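Local coordinates for stage II sporulation E family protein (Thermanaerovibrio acidaminovorans, PDB 3RNR) that is of unconfirmed function but probably acts as a protein phosphatase of the PP2C (PPM) family, as its relatives do, at residues 48-53 and 87-92. Sequence-based numbering, arbitrary orientation.
Sequences DAVLAA and EWASVG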
loop_
_atom_site.group_PDB
_atom_site.type_symbol
_atom_site.label_atom_id
_atom_site.label_comp_id
_atom_site.label_asym_id
_atom_site.label_seq_id
_atom_site.Cartn_x
_atom_site.Cartn_y
_atom_site.Cartn_z
ATOM N N ASP B 48 12.182 -7.981 7.837
ATOM C CA ASP B 48 12.413 -8.576 6.530
ATOM C C ASP B 48 12.148 -7.573 5.409
ATOM O O ASP B 48 12.838 -7.562 4.387
ATOM C CB ASP B 48 11.520 -9.798 6.324
ATOM C CG ASP B 48 11.938 -10.973 7.190
ATOM O OD1 ASP B 48 13.128 -11.071 7.549
ATOM O OD2 ASP B 48 11.067 -11.794 7.509
ATOM N N ALA B 49 11.128 -6.746 5.594
ATOM C CA ALA B 49 10.792 -5.745 4.579
ATOM C C ALA B 49 11.927 -4.719 4.461
ATOM O O ALA B 49 12.315 -4.329 3.360
ATOM C CB ALA B 49 9.460 -5.064 4.915
ATOM N N VAL B 50 12.460 -4.287 5.596
ATOM C CA VAL B 50 13.616 -3.390 5.591
ATOM C C VAL B 50 14.828 -4.039 4.913
ATOM O O VAL B 50 15.488 -3.422 4.089
ATOM C CB VAL B 50 14.004 -2.945 7.027
ATOM C CG1 VAL B 50 15.425 -2.346 7.043
ATOM C CG2 VAL B 50 12.994 -1.925 7.541
ATOM N N LEU B 51 15.098 -5.295 5.237
ATOM C CA LEU B 51 16.243 -5.987 4.650
ATOM C C LEU B 51 16.081 -6.160 3.140
ATOM O O LEU B 51 17.050 -6.045 2.394
ATOM C CB LEU B 51 16.474 -7.340 5.337
ATOM C CG LEU B 51 16.880 -7.228 6.815
ATOM C CD1 LEU B 51 16.974 -8.619 7.467
ATOM C CD2 LEU B 51 18.210 -6.475 6.970
ATOM N N ALA B 52 14.861 -6.428 2.681
ATOM C CA ALA B 52 14.620 -6.496 1.237
ATOM C C ALA B 52 14.786 -5.122 0.554
ATOM O O ALA B 52 15.384 -5.016 -0.529
ATOM C CB ALA B 52 13.238 -7.110 0.934
ATOM N N ALA B 53 14.255 -4.078 1.177
ATOM C CA ALA B 53 14.460 -2.713 0.685
ATOM C C ALA B 53 15.950 -2.393 0.564
ATOM O O ALA B 53 16.403 -1.840 -0.439
ATOM C CB ALA B 53 13.764 -1.693 1.609
ATOM N N GLU B 87 4.605 -5.638 15.241
ATOM C CA GLU B 87 6.051 -5.527 15.036
ATOM C C GLU B 87 6.344 -4.280 14.204
ATOM O O GLU B 87 5.474 -3.797 13.483
ATOM C CB GLU B 87 6.611 -6.755 14.311
ATOM C CG GLU B 87 6.477 -8.058 15.112
ATOM C CD GLU B 87 7.330 -9.156 14.521
ATOM O OE1 GLU B 87 7.077 -9.575 13.367
ATOM O OE2 GLU B 87 8.283 -9.560 15.193
ATOM N N TRP B 88 7.570 -3.770 14.284
ATOM C CA TRP B 88 7.917 -2.574 13.518
ATOM C C TRP B 88 9.416 -2.513 13.269
ATOM O O TRP B 88 10.204 -3.213 13.927
ATOM C CB TRP B 88 7.433 -1.296 14.227
ATOM C CG TRP B 88 7.959 -1.168 15.640
ATOM C CD1 TRP B 88 7.336 -1.576 16.786
ATOM C CD2 TRP B 88 9.214 -0.601 16.044
ATOM N NE1 TRP B 88 8.135 -1.312 17.878
ATOM C CE2 TRP B 88 9.297 -0.724 17.447
ATOM C CE3 TRP B 88 10.291 -0.027 15.347
ATOM C CZ2 TRP B 88 10.402 -0.271 18.178
ATOM C CZ3 TRP B 88 11.396 0.416 16.072
ATOM C CH2 TRP B 88 11.443 0.290 17.474
ATOM N N ALA B 89 9.813 -1.703 12.292
ATOM C CA ALA B 89 11.230 -1.476 12.039
ATOM C C ALA B 89 11.414 -0.128 11.360
ATOM O O ALA B 89 10.511 0.353 10.663
ATOM C CB ALA B 89 11.814 -2.600 11.197
ATOM N N SER B 90 12.573 0.490 11.559
ATOM C CA SER B 90 12.822 1.771 10.904
ATOM C C SER B 90 14.303 2.004 10.694
ATOM O O SER B 90 15.142 1.459 11.415
ATOM C CB SER B 90 12.177 2.927 11.679
ATOM O OG SER B 90 12.851 3.190 12.889
ATOM N N VAL B 91 14.623 2.791 9.676
ATOM C CA VAL B 91 16.006 3.124 9.388
ATOM C C VAL B 91 16.068 4.591 9.010
ATOM O O VAL B 91 15.361 5.039 8.091
ATOM C CB VAL B 91 16.568 2.268 8.228
ATOM C CG1 VAL B 91 17.985 2.707 7.872
ATOM C CG2 VAL B 91 16.559 0.768 8.591
ATOM N N GLY B 92 16.958 5.331 9.648
ATOM C CA GLY B 92 17.001 6.766 9.427
ATOM C C GLY B 92 16.142 7.575 10.380
ATOM O O GLY B 92 16.136 7.334 11.591
#
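Within 48-53, Val50 is the residue that reaches 87-92, its two methyl groups divided between Ala89 and Val91. CG2 approaches the Ala89 CB methyl at 3.9 Å, while CG1 meets CG2 of Val91 at 3.7 Å; both separations are those of ordinary van der Waals packing. With CG1 anti to the backbone N (chi1 164°), CG1 is the methyl turned to Val91 and CG2 the one turned to Ala89. Val91 adopts nearly the same rotamer, but contributes the branch that lies beside its own backbone N, and the two valines meet at a slant. The CA atoms of Val50 and Ala89 are 7.1 Å apart, close enough for small aliphatic groups to bridge the layers. All three residues are buried, yet only 118 Å² is covered in total, evidence of a narrow, wholly apolar contact.

The contrast lies one helical face away: Asp48 and Leu51 are exposed, and their side chains make no contact with 87-92. On the far side of the strand, Ser90 points its CB away from the helix and touches Ser146. Val50 also packs on Val76 of the adjoining strand 72-80. Helix 46-63 thus lies over one face of the antiparallel sheet containing strand 85-91, a helix-on-sheet layer of the alpha-beta-beta-alpha sandwich characteristic of PP2C-family phosphatases.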